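Motility protein B (Helicobacter pylori, PDB 3S0Y) probably forms, with MotA, the stator of the flagellar motor and may fasten this torque-generating machinery to the cell wall through its periplasmic domain. Local coordinates at residues A[54-59]-A[164-169]; A[88-93]-A[135-140]. All coordinates share one frame; numbering follows the deposited sequence.

Contact 1 (A[54-59]-A[164-169])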
loop_
_atom_site.group_PDB
_atom_site.type_symbol
_atom_site.label_atom_id
_atom_site.label_comp_id
_atom_site.label_asym_id
_atom_site.label_seq_id
_atom_site.Cartn_x
_atom_site.Cartn_y
_atom_site.Cartn_z
ATOM N N LEU A 54 -9.209 -6.211 1.841
ATOM C CA LEU A 54 -9.377 -7.617 2.201
ATOM C C LEU A 54 -8.066 -8.099 2.821
ATOM O O LEU A 54 -7.020 -8.060 2.178
ATOM C CB LEU A 54 -9.746 -8.451 0.976
ATOM C CG LEU A 54 -10.017 -9.925 1.221
ATOM C CD1 LEU A 54 -11.245 -10.120 2.183
ATOM C CD2 LEU A 54 -10.227 -10.708 -0.119
ATOM N N LYS A 55 -8.121 -8.519 4.080
ATOM C CA LYS A 55 -6.937 -8.972 4.803
ATOM C C LYS A 55 -6.947 -10.492 4.951
ATOM O O LYS A 55 -7.895 -11.061 5.480
ATOM C CB LYS A 55 -6.850 -8.332 6.187
ATOM C CG LYS A 55 -6.984 -6.840 6.182
ATOM C CD LYS A 55 -6.690 -6.282 7.554
ATOM C CE LYS A 55 -7.053 -4.833 7.609
ATOM N NZ LYS A 55 -6.638 -4.186 8.912
ATOM N N LEU A 56 -5.868 -11.114 4.482
ATOM C CA LEU A 56 -5.710 -12.553 4.425
ATOM C C LEU A 56 -4.542 -12.981 5.304
ATOM O O LEU A 56 -3.408 -12.610 5.045
ATOM C CB LEU A 56 -5.407 -12.984 2.995
ATOM C CG LEU A 56 -6.448 -12.385 2.008
ATOM C CD1 LEU A 56 -5.931 -12.487 0.574
ATOM C CD2 LEU A 56 -7.826 -13.037 2.230
ATOM N N PRO A 57 -4.813 -13.788 6.324
ATOM C CA PRO A 57 -3.709 -14.332 7.108
ATOM C C PRO A 57 -2.798 -15.196 6.253
ATOM O O PRO A 57 -3.227 -15.800 5.281
ATOM C CB PRO A 57 -4.381 -15.130 8.214
ATOM C CG PRO A 57 -5.848 -15.064 7.978
ATOM C CD PRO A 57 -6.126 -14.317 6.726
ATOM N N SER A 58 -1.521 -15.193 6.604
ATOM C CA SER A 58 -0.481 -15.886 5.849
ATOM C C SER A 58 -0.855 -17.284 5.427
ATOM O O SER A 58 -0.596 -17.699 4.288
ATOM C CB SER A 58 0.787 -15.971 6.708
ATOM O OG SER A 58 1.838 -16.623 5.988
ATOM N N ASN A 59 -1.431 -18.022 6.376
ATOM C CA ASN A 59 -1.735 -19.430 6.203
ATOM C C ASN A 59 -2.841 -19.738 5.192
ATOM O O ASN A 59 -2.941 -20.872 4.732
ATOM C CB ASN A 59 -2.076 -20.070 7.565
ATOM C CG ASN A 59 -3.269 -19.421 8.223
ATOM O OD1 ASN A 59 -3.213 -18.251 8.660
ATOM N ND2 ASN A 59 -4.371 -20.150 8.268
ATOM N N VAL A 164 -1.347 -10.864 3.730
ATOM C CA VAL A 164 -1.405 -10.082 2.494
ATOM C C VAL A 164 -2.710 -9.273 2.554
ATOM O O VAL A 164 -3.744 -9.792 3.000
ATOM C CB VAL A 164 -1.343 -10.995 1.256
ATOM C CG1 VAL A 164 -1.611 -10.201 -0.073
ATOM C CG2 VAL A 164 0.017 -11.694 1.223
ATOM N N GLU A 165 -2.646 -8.003 2.176
ATOM C CA GLU A 165 -3.839 -7.181 2.062
ATOM C C GLU A 165 -4.085 -6.898 0.587
ATOM O O GLU A 165 -3.148 -6.707 -0.185
ATOM C CB GLU A 165 -3.721 -5.884 2.867
ATOM C CG GLU A 165 -3.461 -6.104 4.365
ATOM C CD GLU A 165 -3.458 -4.814 5.163
ATOM O OE1 GLU A 165 -3.584 -3.722 4.549
ATOM O OE2 GLU A 165 -3.318 -4.892 6.399
ATOM N N ILE A 166 -5.346 -6.948 0.201
ATOM C CA ILE A 166 -5.757 -6.562 -1.139
ATOM C C ILE A 166 -6.607 -5.317 -1.003
ATOM O O ILE A 166 -7.663 -5.346 -0.369
ATOM C CB ILE A 166 -6.509 -7.672 -1.847
ATOM C CG1 ILE A 166 -5.572 -8.896 -1.976
ATOM C CG2 ILE A 166 -6.968 -7.193 -3.237
ATOM C CD1 ILE A 166 -6.223 -10.126 -2.527
ATOM N N PHE A 167 -6.089 -4.219 -1.548
ATOM C CA PHE A 167 -6.751 -2.881 -1.451
ATOM C C PHE A 167 -7.425 -2.504 -2.768
ATOM O O PHE A 167 -6.800 -2.553 -3.836
ATOM C CB PHE A 167 -5.737 -1.849 -1.043
ATOM C CG PHE A 167 -6.249 -0.447 -1.016
ATOM C CD1 PHE A 167 -7.244 -0.061 -0.141
ATOM C CD2 PHE A 167 -5.684 0.507 -1.830
ATOM C CE1 PHE A 167 -7.679 1.276 -0.114
ATOM C CE2 PHE A 167 -6.097 1.824 -1.793
ATOM C CZ PHE A 167 -7.090 2.198 -0.949
ATOM N N PHE A 168 -8.707 -2.176 -2.671
ATOM C CA PHE A 168 -9.569 -1.854 -3.802
ATOM C C PHE A 168 -9.907 -0.375 -3.756
ATOM O O PHE A 168 -10.396 0.098 -2.735
ATOM C CB PHE A 168 -10.887 -2.593 -3.695
ATOM C CG PHE A 168 -10.756 -4.062 -3.698
ATOM C CD1 PHE A 168 -11.043 -4.793 -4.834
ATOM C CD2 PHE A 168 -10.379 -4.732 -2.564
ATOM C CE1 PHE A 168 -10.927 -6.158 -4.827
ATOM C CE2 PHE A 168 -10.279 -6.098 -2.556
ATOM C CZ PHE A 168 -10.541 -6.804 -3.696
ATOM N N SER A 169 -9.665 0.332 -4.846
ATOM C CA SER A 169 -9.841 1.778 -4.879
ATOM C C SER A 169 -10.032 2.263 -6.310
ATOM O O SER A 169 -10.059 1.469 -7.251
ATOM C CB SER A 169 -8.673 2.504 -4.220
ATOM O OG SER A 169 -7.473 2.402 -4.954
HETATM O O HOH W 1 -4.307 -3.510 8.433
#

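Contact 2 (A[88-93]-A[135-140])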
loop_
_atom_site.group_PDB
_atom_site.type_symbol
_atom_site.label_atom_id
_atom_site.label_comp_id
_atom_site.label_asym_id
_atom_site.label_seq_id
_atom_site.Cartn_x
_atom_site.Cartn_y
_atom_site.Cartn_z
ATOM N N LEU A 88 -16.047 -6.457 -10.697
ATOM C CA LEU A 88 -15.866 -5.009 -10.535
ATOM C C LEU A 88 -15.541 -4.407 -11.901
ATOM O O LEU A 88 -14.996 -5.111 -12.773
ATOM C CB LEU A 88 -14.745 -4.712 -9.522
ATOM C CG LEU A 88 -14.873 -5.393 -8.154
ATOM C CD1 LEU A 88 -13.627 -5.173 -7.277
ATOM C CD2 LEU A 88 -16.126 -4.940 -7.409
ATOM N N PRO A 89 -15.876 -3.114 -12.113
ATOM C CA PRO A 89 -15.512 -2.436 -13.368
ATOM C C PRO A 89 -14.025 -2.152 -13.509
ATOM O O PRO A 89 -13.274 -2.109 -12.514
ATOM C CB PRO A 89 -16.280 -1.112 -13.300
ATOM C CG PRO A 89 -16.555 -0.900 -11.878
ATOM C CD PRO A 89 -16.691 -2.251 -11.245
ATOM N N LYS A 90 -13.606 -1.902 -14.740
ATOM C CA LYS A 90 -12.191 -1.726 -15.036
ATOM C C LYS A 90 -11.634 -0.446 -14.398
ATOM O O LYS A 90 -10.410 -0.283 -14.302
ATOM C CB LYS A 90 -11.961 -1.768 -16.556
ATOM C CG LYS A 90 -12.394 -3.105 -17.176
ATOM C CD LYS A 90 -12.563 -3.030 -18.689
ATOM C CE LYS A 90 -13.339 -4.229 -19.224
ATOM N NZ LYS A 90 -14.816 -4.068 -19.039
ATOM N N ARG A 91 -12.541 0.431 -13.956
ATOM C CA ARG A 91 -12.239 1.599 -13.103
ATOM C C ARG A 91 -11.506 1.254 -11.807
ATOM O O ARG A 91 -10.740 2.058 -11.274
ATOM C CB ARG A 91 -13.546 2.278 -12.638
ATOM C CG ARG A 91 -13.877 3.493 -13.369
ATOM C CD ARG A 91 -14.948 4.337 -12.733
ATOM N NE ARG A 91 -16.165 3.721 -12.176
ATOM C CZ ARG A 91 -17.130 3.099 -12.852
ATOM N NH1 ARG A 91 -17.002 2.813 -14.146
ATOM N NH2 ARG A 91 -18.227 2.694 -12.203
ATOM N N VAL A 92 -11.831 0.098 -11.260
ATOM C CA VAL A 92 -11.301 -0.290 -9.961
ATOM C C VAL A 92 -9.868 -0.786 -10.071
ATOM O O VAL A 92 -9.557 -1.646 -10.894
ATOM C CB VAL A 92 -12.150 -1.361 -9.323
ATOM C CG1 VAL A 92 -11.649 -1.659 -7.897
ATOM C CG2 VAL A 92 -13.607 -0.900 -9.308
ATOM N N HIS A 93 -8.992 -0.260 -9.225
ATOM C CA HIS A 93 -7.603 -0.732 -9.177
ATOM C C HIS A 93 -7.407 -1.579 -7.936
ATOM O O HIS A 93 -8.019 -1.335 -6.895
ATOM C CB HIS A 93 -6.625 0.437 -9.163
ATOM C CG HIS A 93 -6.700 1.288 -10.401
ATOM N ND1 HIS A 93 -6.782 2.665 -10.358
ATOM C CD2 HIS A 93 -6.728 0.953 -11.713
ATOM C CE1 HIS A 93 -6.843 3.140 -11.589
ATOM N NE2 HIS A 93 -6.826 2.124 -12.430
ATOM N N PRO A 135 -4.019 -7.647 -15.843
ATOM C CA PRO A 135 -2.826 -7.025 -15.239
ATOM C C PRO A 135 -2.897 -5.494 -15.175
ATOM O O PRO A 135 -2.295 -4.888 -14.277
ATOM C CB PRO A 135 -1.684 -7.479 -16.148
ATOM C CG PRO A 135 -2.195 -8.615 -16.923
ATOM C CD PRO A 135 -3.663 -8.535 -16.964
ATOM N N ASN A 136 -3.639 -4.868 -16.089
ATOM C CA ASN A 136 -3.777 -3.403 -16.084
ATOM C C ASN A 136 -4.574 -2.843 -14.907
ATOM O O ASN A 136 -4.607 -1.625 -14.701
ATOM C CB ASN A 136 -4.408 -2.903 -17.408
ATOM C CG ASN A 136 -3.628 -3.327 -18.647
ATOM O OD1 ASN A 136 -2.402 -3.479 -18.623
ATOM N ND2 ASN A 136 -4.349 -3.516 -19.747
ATOM N N GLN A 137 -5.191 -3.719 -14.106
ATOM C CA GLN A 137 -5.850 -3.315 -12.875
ATOM C C GLN A 137 -5.078 -3.657 -11.595
ATOM O O GLN A 137 -5.577 -3.418 -10.506
ATOM C CB GLN A 137 -7.202 -4.004 -12.784
ATOM C CG GLN A 137 -8.202 -3.379 -13.719
ATOM C CD GLN A 137 -9.501 -4.113 -13.642
ATOM O OE1 GLN A 137 -10.278 -3.959 -12.675
ATOM N NE2 GLN A 137 -9.742 -4.944 -14.627
ATOM N N LEU A 138 -3.890 -4.225 -11.731
ATOM C CA LEU A 138 -3.154 -4.763 -10.593
ATOM C C LEU A 138 -1.799 -4.152 -10.404
ATOM O O LEU A 138 -1.125 -3.771 -11.369
ATOM C CB LEU A 138 -2.927 -6.261 -10.787
ATOM C CG LEU A 138 -4.124 -7.142 -10.530
ATOM C CD1 LEU A 138 -3.889 -8.527 -11.202
ATOM C CD2 LEU A 138 -4.421 -7.306 -9.040
ATOM N N SER A 139 -1.386 -4.140 -9.142
ATOM C CA SER A 139 -0.055 -3.789 -8.773
ATOM C C SER A 139 0.255 -4.536 -7.458
ATOM O O SER A 139 -0.625 -5.111 -6.848
ATOM C CB SER A 139 0.053 -2.272 -8.601
ATOM O OG SER A 139 -0.825 -1.774 -7.629
ATOM N N PHE A 140 1.517 -4.558 -7.068
ATOM C CA PHE A 140 1.922 -5.134 -5.789
ATOM C C PHE A 140 2.819 -4.158 -5.018
ATOM O O PHE A 140 3.545 -3.320 -5.617
ATOM C CB PHE A 140 2.578 -6.516 -5.977
ATOM C CG PHE A 140 3.946 -6.489 -6.653
ATOM C CD1 PHE A 140 5.108 -6.530 -5.885
ATOM C CD2 PHE A 140 4.070 -6.423 -8.034
ATOM C CE1 PHE A 140 6.371 -6.497 -6.488
ATOM C CE2 PHE A 140 5.353 -6.397 -8.648
ATOM C CZ PHE A 140 6.491 -6.432 -7.862
#

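Contact 1 (A[54-59]-A[164-169])
L54-L56 runs antiparallel to V164-I166, the two short strand axes 4.7 Å apart, with L54 facing I166 and L56 facing V164 as hydrogen-bonded pairs and K55 facing E165 as the non-hydrogen-bonded pair. L54 N gives its hydrogen to I166 O at 2.8 Å, and I166 N returns a bond of the same length to L54 O. L56 and V164 are joined likewise in both directions, the bond from V164 N to L56 O more bent at 148°. This joins strand 51-56 to strand 164-169 in the middle of the mixed sheet of the OmpA-like domain. One face turns to helix 75-86, where I81 meets L54, L56 and I166; branched aliphatic residues suit this layer, L56 and I166 being buried and L54 partly exposed. L54 CB approaches the edge of the F168 ring. On the other face K55 and E165 lie side by side, each CG anti to its carbonyl carbon (chi1 -51° and -58°), which sends the lysine methylenes along the carboxylate. Long, opposite charges suit this pairing, yet K55 NZ and E165 OE2 stay 4.2 Å apart. Water 1 accepts from K55 NZ and donates to E165 OE2; E46 and R163 respectively give them direct salt bridges.

Contact 2 (A[88-93]-A[135-140])
The loop that carries the chain from helix 75-86 into strand 93-98 meets a second entry into the sheet, the 3-10 turn 135-137 that leads into strand 138-142, and Q137 is the residue that reaches from one to the other. Its side chain is extended beyond CG and stretches across to the backbone of the loop. Q137 CG lies 3.6 Å from V92 O, and Q137 CD lies 3.9 Å from K90 CA. A long polar residue suits this place, since its methylenes can pack on the backbone while its amide end lies near the carbonyl oxygens of P89 and V92. The loop is itself folded back by a hydrogen bond from V92 N to P89 O of 2.9 Å, which keeps P89, K90 and V92 gathered about the amide. Where the strands begin, H93 CA comes to 3.6 Å from Q137 O, and the backbone of Q137 hydrogen-bonds to that of I94. K90 and N136 are exposed, as suits a lysine and an asparagine at the surface. Beyond the turn, L138 is buried against helix 113-130, and F140 pairs with a strand of the second subunit, continuing the sheet across the interface. Two neighbouring parallel strands, 93-98 and 138-142, joined through helix 113-130, form the beta-alpha-beta crossover typical of the OmpA-like fold.

In the fold
Both contacts belong to one mixed sheet, but at different depths. Contact 1 is partly buried near the centre of the chain, a regular antiparallel pairing sealed by backbone hydrogen bonds, aliphatic on the helix side and carrying a water-linked lysine and glutamate on the other; contact 2, about 15 Å away between centres, is a surface meeting of loop and turn carried mainly by one glutamine side chain against backbone. In sequence, contact 2 is nested inside the loop that contact 1 closes. Strand 164-169 couples them: S169 O lies 2.8 Å from H93 N, a probable hydrogen bond, and F168 packs on L88. While contact 1 touches no other chain, the 135-140 side of contact 2 extends to the second subunit.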